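Local coordinates for biotin binding protein A (Gallus gallus, PDB 2C1S), which binds biotin and, as a member of the avidin family, probably works as a tetramer whose subunits share their binding sites, at the interface of chains A and B and the interface of chains A and C. Coordinates in Å, arbitrary orientation; residue numbers count along the deposited sequence, not the author numbering. Chains: chain A/B/C, Biotin binding protein A.

Contact 1: the interface of chains A and B. Residues chain A 38-40, 99, 101, 116; chain B 112-113.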
# COMPACT_ATOMS: atom_id res chain seq x y z
N VAL A 38 -12.54 -10.74 11.46
CA VAL A 38 -12.98 -10.71 10.07
C VAL A 38 -12.06 -11.58 9.18
O VAL A 38 -10.90 -11.83 9.51
CB VAL A 38 -13.03 -9.25 9.53
CG1 VAL A 38 -14.01 -8.40 10.34
CG2 VAL A 38 -11.68 -8.61 9.60
N THR A 39 -12.60 -12.06 8.08
CA THR A 39 -11.81 -12.79 7.10
C THR A 39 -12.38 -12.55 5.72
O THR A 39 -13.60 -12.37 5.55
CB THR A 39 -11.77 -14.32 7.43
OG1 THR A 39 -11.03 -15.02 6.42
CG2 THR A 39 -13.17 -14.88 7.49
N ALA A 40 -11.50 -12.55 4.72
CA ALA A 40 -11.90 -12.49 3.31
C ALA A 40 -12.33 -13.86 2.77
O ALA A 40 -12.79 -13.97 1.63
CB ALA A 40 -10.79 -11.91 2.46
N TRP A 99 -0.85 -2.77 7.29
CA TRP A 99 -0.74 -4.20 7.02
C TRP A 99 -0.86 -4.49 5.53
O TRP A 99 -1.41 -3.68 4.77
CB TRP A 99 -1.79 -4.99 7.85
CG TRP A 99 -3.22 -4.54 7.64
CD1 TRP A 99 -3.97 -3.80 8.51
CD2 TRP A 99 -4.09 -4.87 6.55
NE1 TRP A 99 -5.24 -3.63 8.01
CE2 TRP A 99 -5.34 -4.27 6.80
CE3 TRP A 99 -3.92 -5.63 5.37
CZ2 TRP A 99 -6.42 -4.37 5.94
CZ3 TRP A 99 -5.01 -5.74 4.49
CH2 TRP A 99 -6.24 -5.12 4.78
N LEU A 101 -2.00 -8.00 3.25
CA LEU A 101 -2.55 -9.36 3.27
C LEU A 101 -2.31 -9.95 1.90
O LEU A 101 -2.80 -9.41 0.88
CB LEU A 101 -4.02 -9.32 3.60
CG LEU A 101 -4.87 -10.60 3.41
CD1 LEU A 101 -4.41 -11.73 4.29
CD2 LEU A 101 -6.36 -10.32 3.64
N ARG A 116 -3.57 -7.09 -0.59
CA ARG A 116 -4.42 -6.03 -0.06
C ARG A 116 -3.63 -5.26 0.99
O ARG A 116 -2.70 -5.80 1.61
CB ARG A 116 -5.71 -6.57 0.55
CG ARG A 116 -6.69 -7.18 -0.43
CD ARG A 116 -7.92 -7.61 0.40
NE ARG A 116 -8.85 -8.49 -0.32
CZ ARG A 116 -8.79 -9.82 -0.32
NH1 ARG A 116 -7.85 -10.45 0.37
NH2 ARG A 116 -9.68 -10.53 -0.99
N TRP B 112 -12.33 -2.92 5.14
CA TRP B 112 -10.93 -3.30 5.42
C TRP B 112 -10.33 -4.13 4.27
O TRP B 112 -9.12 -4.04 4.05
CB TRP B 112 -10.80 -4.09 6.73
CG TRP B 112 -11.43 -5.45 6.63
CD1 TRP B 112 -12.75 -5.77 6.85
CD2 TRP B 112 -10.80 -6.64 6.21
NE1 TRP B 112 -12.96 -7.11 6.62
CE2 TRP B 112 -11.77 -7.67 6.22
CE3 TRP B 112 -9.48 -6.96 5.85
CZ2 TRP B 112 -11.47 -8.99 5.88
CZ3 TRP B 112 -9.19 -8.27 5.48
CH2 TRP B 112 -10.17 -9.28 5.54
N LYS B 113 -11.15 -4.90 3.54
CA LYS B 113 -10.67 -5.84 2.52
C LYS B 113 -10.78 -5.29 1.08
O LYS B 113 -10.50 -6.00 0.11
CB LYS B 113 -11.36 -7.21 2.64
CG LYS B 113 -12.86 -7.22 2.31
CD LYS B 113 -13.44 -8.62 2.55
CE LYS B 113 -14.91 -8.67 2.13
NZ LYS B 113 -15.45 -10.04 2.25
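B:Trp112 pushes its indole into chain A, between the loop at A:Val38 to A:Ala40 and the strand residues A:Trp99 and A:Leu101. Over one face sits A:Val38, whose CG2 methyl makes a CH-pi contact with the five-membered ring, offset toward the rim, with CG2 3.5 Å from B:Trp112 CE2. The opposite face is closed from within chain B: B:Lys113 CB lies 3.4 Å above the plane, over the centre of the ring. A first torsion of 68° sets B:Trp112 CG between its own backbone N and carbonyl carbon, folding the indole back over that CB. The rim of the six-membered ring is packed too. B:Trp112 CH2 comes within 3.6 Å of A:Ala40 N, which lies in the ring plane. B:Trp112 CZ3 is 3.9 Å from A:Leu101 CD2. The A:Trp99 side chain runs at about a right angle to it and brings its CH2 corner to the rim of the B:Trp112 ring, in that ring's plane, 3.9 Å from B:Trp112 CE3, with the two rings inclined to each other and not stacked; that same corner also points, in its own ring plane, at the backbone carbonyl of B:Trp112. The looser side lies at A:Arg116 and B:Lys113. Here A:Arg116 NE is 3.0 Å from B:Lys113 O, yet its N-H is directed elsewhere and no hydrogen bond forms. B:Lys113 runs out extended, its NZ 6.6 Å from A:Arg116 NH2, a pairing of like charges that would probably add little to cohesion. The site inserts the avidin-family interface tryptophan beside pocket-lining A:Trp99, so that one subunit helps wall the biotin site of the next.

Contact 2: the interface of chains A and C. Residues chain A 62-64, 84; chain C 104-106.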
# COMPACT_ATOMS: atom_id res chain seq x y z
N GLN A 62 10.41 8.37 22.22
CA GLN A 62 9.58 7.88 21.11
C GLN A 62 9.68 6.36 21.12
O GLN A 62 10.77 5.81 21.26
CB GLN A 62 10.09 8.43 19.78
CG GLN A 62 10.12 9.94 19.69
CD GLN A 62 10.80 10.45 18.42
OE1 GLN A 62 11.09 11.64 18.32
NE2 GLN A 62 11.04 9.56 17.44
N GLN A 63 8.54 5.69 21.01
CA GLN A 63 8.53 4.23 21.02
C GLN A 63 9.05 3.66 19.69
O GLN A 63 8.83 4.28 18.64
CB GLN A 63 7.13 3.72 21.30
CG GLN A 63 6.59 4.28 22.62
CD GLN A 63 7.33 3.68 23.78
OE1 GLN A 63 7.70 2.50 23.76
NE2 GLN A 63 7.56 4.49 24.81
N PRO A 64 9.78 2.52 19.74
CA PRO A 64 10.41 1.97 18.54
C PRO A 64 9.45 1.26 17.61
O PRO A 64 8.42 0.70 18.06
CB PRO A 64 11.45 0.98 19.10
CG PRO A 64 10.88 0.55 20.40
CD PRO A 64 10.13 1.74 20.95
N GLN A 84 3.99 1.32 15.22
CA GLN A 84 4.65 2.02 16.31
C GLN A 84 3.57 2.27 17.36
O GLN A 84 2.42 2.55 17.03
CB GLN A 84 5.23 3.34 15.83
CG GLN A 84 6.12 4.13 16.84
CD GLN A 84 6.68 5.44 16.27
OE1 GLN A 84 6.50 5.76 15.08
NE2 GLN A 84 7.35 6.22 17.12
N GLU C 104 10.02 5.52 12.25
CA GLU C 104 9.70 5.94 13.61
C GLU C 104 9.36 7.44 13.60
O GLU C 104 10.15 8.26 13.12
CB GLU C 104 10.87 5.62 14.54
CG GLU C 104 10.51 5.88 15.97
CD GLU C 104 11.75 5.98 16.85
OE1 GLU C 104 12.26 4.92 17.25
OE2 GLU C 104 12.19 7.12 17.12
N VAL C 105 8.17 7.83 14.06
CA VAL C 105 7.83 9.26 13.99
C VAL C 105 7.74 9.89 15.38
O VAL C 105 7.49 9.16 16.35
CB VAL C 105 6.55 9.51 13.18
CG1 VAL C 105 6.82 9.25 11.68
CG2 VAL C 105 5.39 8.73 13.74
N PRO C 106 7.99 11.22 15.48
CA PRO C 106 8.10 11.92 16.78
C PRO C 106 6.80 12.01 17.57
O PRO C 106 6.86 12.15 18.79
CB PRO C 106 8.58 13.33 16.39
CG PRO C 106 9.11 13.19 14.97
CD PRO C 106 8.23 12.15 14.36
O HOH W 1 12.51 4.20 20.05
O HOH W 2 9.10 13.28 20.37
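A:Gln84 NE2, the amide nitrogen, reaches across to the backbone carbonyl of C:Val105, 3.0 Å from its O, and makes a second, weak hydrogen bond to A:Gln63 O on its own side. The NE2 donor meets a lone pair in the carbonyl plane of C:Val105, though that oxygen is tilted from the glutamine's amide plane. The other end of the amide is met more squarely: C:Val105 N gives its hydrogen to A:Gln84 OE1 at 2.9 Å, nearly straight at 172° and on an in-plane lone pair. With CG anti to the backbone N (chi1 -173°) and the chain extended, A:Gln84 brings both amide atoms to the N-H and C=O of one residue, which fixes the rotation of the amide. An alanine in place of A:Gln84 would probably leave both backbone groups of C:Val105 without their mates and open a gap beside C:Glu104 CG. Farther out, A:Gln62 NE2 bonds to the carboxylate oxygen C:Glu104 OE2 at 2.7 Å; the bond is bent, meets the anti side of the carboxylate, and joins planes 78° apart. A:Gln62 CD also rests 3.5 Å from C:Pro106 CA, the two side chains lying alongside. Water adds two bridges: one joins A:Gln62 O to C:Glu104 OE1, and another, with a longer leg, joins A:Gln62 OE1 to C:Pro106 O. This polar patch, where the loop C:Glu104 to C:Pro106 meets strand 78-87 and the loop A:Gln62 to A:Pro64, ties chains A and C together by reading backbone as much as side chain, and probably helps hold the avidin-type tetramer.

Contacts 1 and 2 lie about 25 Å apart, measured between the centres of their C-alpha atoms, and have no residue position in common. They do draw on neighbouring stretches of the same fold: the segment between strands 93-102 and 115-124 supplies the loop of contact 2 and, in the 3-10 helix 108-113, the inserted residues of contact 1. Chain A thus meets two different partners, through a mainly apolar patch toward B and a mainly hydrogen-bonded one toward C. Each interface is two-fold symmetric and repeats its contact, which suits an assembly of four copies held by at least these two kinds of pairing.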